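Local coordinates for uncharacterized protein (Vibrio parahaemolyticus, PDB 1ZBP) that is of unknown function but belongs to the ImpE family, combining a helical N-terminal part with a largely beta C-terminal part, at residues A7-Q15 / S215-E223. Numbering follows the deposited sequence.
Sequences ALSEGQLQQ and SDAQKLGRE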
loop_
_atom_site.group_PDB
_atom_site.type_symbol
_atom_site.label_atom_id
_atom_site.label_comp_id
_atom_site.label_asym_id
_atom_site.label_seq_id
_atom_site.Cartn_x
_atom_site.Cartn_y
_atom_site.Cartn_z
ATOM N N ALA A 7 -21.779 11.683 -0.062
ATOM C CA ALA A 7 -21.308 11.399 1.284
ATOM C C ALA A 7 -19.810 11.121 1.233
ATOM O O ALA A 7 -19.098 11.341 2.209
ATOM C CB ALA A 7 -22.052 10.200 1.860
ATOM N N LEU A 8 -19.340 10.637 0.085
ATOM C CA LEU A 8 -17.923 10.333 -0.102
ATOM C C LEU A 8 -17.114 11.622 -0.282
ATOM O O LEU A 8 -15.917 11.658 0.008
ATOM C CB LEU A 8 -17.726 9.419 -1.319
ATOM C CG LEU A 8 -16.352 8.756 -1.496
ATOM C CD1 LEU A 8 -16.105 7.793 -0.346
ATOM C CD2 LEU A 8 -16.295 8.003 -2.827
ATOM N N SER A 9 -17.765 12.677 -0.768
ATOM C CA SER A 9 -17.095 13.967 -0.950
ATOM C C SER A 9 -16.894 14.628 0.416
ATOM O O SER A 9 -15.970 15.414 0.608
ATOM C CB SER A 9 -17.927 14.900 -1.841
ATOM O OG SER A 9 -17.930 14.474 -3.189
ATOM N N GLU A 10 -17.776 14.306 1.357
ATOM C CA GLU A 10 -17.693 14.865 2.695
ATOM C C GLU A 10 -16.787 14.010 3.564
ATOM O O GLU A 10 -16.851 14.073 4.796
ATOM C CB GLU A 10 -19.084 14.950 3.331
ATOM C CG GLU A 10 -20.068 15.849 2.585
ATOM C CD GLU A 10 -19.478 17.206 2.222
ATOM O OE1 GLU A 10 -18.800 17.298 1.172
ATOM O OE2 GLU A 10 -19.681 18.174 2.994
ATOM N N GLY A 11 -15.956 13.201 2.914
ATOM C CA GLY A 11 -15.039 12.334 3.632
ATOM C C GLY A 11 -15.742 11.342 4.532
ATOM O O GLY A 11 -15.152 10.838 5.485
ATOM N N GLN A 12 -17.007 11.059 4.239
ATOM C CA GLN A 12 -17.770 10.118 5.052
ATOM C C GLN A 12 -17.798 8.741 4.386
ATOM O O GLN A 12 -18.638 8.473 3.525
ATOM C CB GLN A 12 -19.197 10.630 5.254
ATOM C CG GLN A 12 -19.720 10.418 6.668
ATOM C CD GLN A 12 -19.053 11.341 7.679
ATOM O OE1 GLN A 12 -19.173 11.144 8.891
ATOM N NE2 GLN A 12 -18.355 12.361 7.182
ATOM N N LEU A 13 -16.872 7.876 4.794
ATOM C CA LEU A 13 -16.764 6.533 4.238
ATOM C C LEU A 13 -17.857 5.610 4.759
ATOM O O LEU A 13 -18.518 4.934 3.975
ATOM C CB LEU A 13 -15.389 5.931 4.555
ATOM C CG LEU A 13 -15.026 4.643 3.799
ATOM C CD1 LEU A 13 -14.971 4.925 2.304
ATOM C CD2 LEU A 13 -13.686 4.118 4.281
ATOM N N GLN A 14 -18.056 5.577 6.071
ATOM C CA GLN A 14 -19.083 4.716 6.640
ATOM C C GLN A 14 -20.459 5.031 6.053
ATOM O O GLN A 14 -21.177 4.126 5.623
ATOM C CB GLN A 14 -19.116 4.856 8.159
ATOM C CG GLN A 14 -17.803 4.504 8.834
ATOM C CD GLN A 14 -17.232 3.186 8.346
ATOM O OE1 GLN A 14 -16.710 3.099 7.233
ATOM N NE2 GLN A 14 -17.340 2.147 9.172
ATOM N N GLN A 15 -20.821 6.313 6.030
ATOM C CA GLN A 15 -22.111 6.740 5.488
ATOM C C GLN A 15 -22.261 6.347 4.020
ATOM O O GLN A 15 -23.323 5.889 3.600
ATOM C CB GLN A 15 -22.279 8.265 5.639
ATOM C CG GLN A 15 -23.440 8.863 4.828
ATOM C CD GLN A 15 -23.607 10.371 5.026
ATOM O OE1 GLN A 15 -22.634 11.126 4.988
ATOM N NE2 GLN A 15 -24.848 10.812 5.212
ATOM N N SER A 215 -8.883 6.079 10.760
ATOM C CA SER A 215 -10.004 6.971 10.504
ATOM C C SER A 215 -10.410 6.875 9.052
ATOM O O SER A 215 -9.684 6.312 8.236
ATOM C CB SER A 215 -9.634 8.414 10.831
ATOM O OG SER A 215 -8.696 8.920 9.908
ATOM N N ASP A 216 -11.570 7.433 8.725
ATOM C CA ASP A 216 -12.040 7.403 7.351
ATOM C C ASP A 216 -11.222 8.341 6.474
ATOM O O ASP A 216 -11.129 8.140 5.259
ATOM C CB ASP A 216 -13.534 7.745 7.280
ATOM C CG ASP A 216 -14.417 6.627 7.836
ATOM O OD1 ASP A 216 -14.127 5.434 7.565
ATOM O OD2 ASP A 216 -15.413 6.935 8.522
ATOM N N ALA A 217 -10.625 9.363 7.083
ATOM C CA ALA A 217 -9.799 10.302 6.329
ATOM C C ALA A 217 -8.465 9.639 5.996
ATOM O O ALA A 217 -7.880 9.900 4.952
ATOM C CB ALA A 217 -9.565 11.583 7.140
ATOM N N GLN A 218 -7.984 8.782 6.889
ATOM C CA GLN A 218 -6.723 8.073 6.665
ATOM C C GLN A 218 -6.899 6.992 5.579
ATOM O O GLN A 218 -6.071 6.858 4.676
ATOM C CB GLN A 218 -6.253 7.461 7.984
ATOM C CG GLN A 218 -5.716 8.515 8.957
ATOM C CD GLN A 218 -5.893 8.151 10.425
ATOM O OE1 GLN A 218 -6.104 6.987 10.780
ATOM N NE2 GLN A 218 -5.789 9.153 11.290
ATOM N N LYS A 219 -7.998 6.251 5.654
ATOM C CA LYS A 219 -8.272 5.220 4.679
ATOM C C LYS A 219 -8.446 5.828 3.301
ATOM O O LYS A 219 -7.979 5.277 2.309
ATOM C CB LYS A 219 -9.519 4.440 5.084
ATOM C CG LYS A 219 -9.322 3.614 6.335
ATOM C CD LYS A 219 -10.567 2.831 6.672
ATOM C CE LYS A 219 -10.404 2.092 7.988
ATOM N NZ LYS A 219 -11.685 1.446 8.400
ATOM N N LEU A 220 -9.121 6.970 3.234
ATOM C CA LEU A 220 -9.335 7.644 1.958
ATOM C C LEU A 220 -8.062 8.328 1.461
ATOM O O LEU A 220 -7.990 8.772 0.312
ATOM C CB LEU A 220 -10.458 8.676 2.091
ATOM C CG LEU A 220 -11.903 8.155 2.128
ATOM C CD1 LEU A 220 -12.812 9.269 2.640
ATOM C CD2 LEU A 220 -12.346 7.698 0.739
ATOM N N GLY A 221 -7.057 8.391 2.327
ATOM C CA GLY A 221 -5.805 9.023 1.965
ATOM C C GLY A 221 -5.913 10.532 1.918
ATOM O O GLY A 221 -5.209 11.175 1.150
ATOM N N ARG A 222 -6.784 11.098 2.750
ATOM C CA ARG A 222 -6.987 12.541 2.770
ATOM C C ARG A 222 -6.282 13.255 3.919
ATOM O O ARG A 222 -6.579 14.404 4.226
ATOM C CB ARG A 222 -8.492 12.854 2.773
ATOM C CG ARG A 222 -9.152 12.583 1.416
ATOM C CD ARG A 222 -10.667 12.605 1.485
ATOM N NE ARG A 222 -11.266 12.455 0.159
ATOM C CZ ARG A 222 -12.557 12.215 -0.056
ATOM N NH1 ARG A 222 -13.390 12.094 0.968
ATOM N NH2 ARG A 222 -13.018 12.095 -1.293
ATOM N N GLU A 223 -5.348 12.564 4.556
ATOM C CA GLU A 223 -4.567 13.164 5.617
ATOM C C GLU A 223 -3.512 12.176 6.082
ATOM O O GLU A 223 -3.632 10.967 5.866
ATOM C CB GLU A 223 -5.453 13.610 6.786
ATOM C CG GLU A 223 -5.897 12.519 7.746
ATOM C CD GLU A 223 -6.474 13.088 9.048
ATOM O OE1 GLU A 223 -7.452 13.878 8.982
ATOM O OE2 GLU A 223 -5.949 12.740 10.136
#
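The carbonyl oxygen of Leu8 is gripped by both terminal nitrogens of Arg222. Arg222 NH1 makes the main bond to Leu8 O, 2.7 Å and nearly straight (162°), with the oxygen in the guanidinium plane; Arg222 NH2 adds a weak one to the same oxygen at 3.2 Å. An extended chain from CG to NE carries the guanidinium to the carbonyl, its edge reaching Gly11 CA. Gly11 N also donates weakly to Leu8 O, within the Schellman motif that closes helix 4-7. Gly221, at positive phi, forms another directly before Arg222.

Beside this bond Leu220 wedges between the two helices: its CD1 lies 3.9 Å from Gly11 CA, while its CD2 meets Leu8 CD1 at 3.9 Å and Leu13 CD1 at 4.1 Å. With chi1 at -168°, Leu13 CG lies beside the carbonyl carbon; the Leu13 and Lys219 side chains cross at about a right angle, Leu13 CD2 4.1 Å from Lys219 CD. The Lys219 amine continues to the Asp44 carbonyl on helix 31-44. Asp216 meets the start of helix 13-25 through carbon atoms, OD1 3.3 Å from Leu13 CB and OD2 3.4 Å from Gln14 CG, rather than by bonding its N-H groups. The positive end of that helix's dipole would probably still favour the carboxylate. The arginine bond and leucine contacts join the helical N-terminal part to the ImpE region.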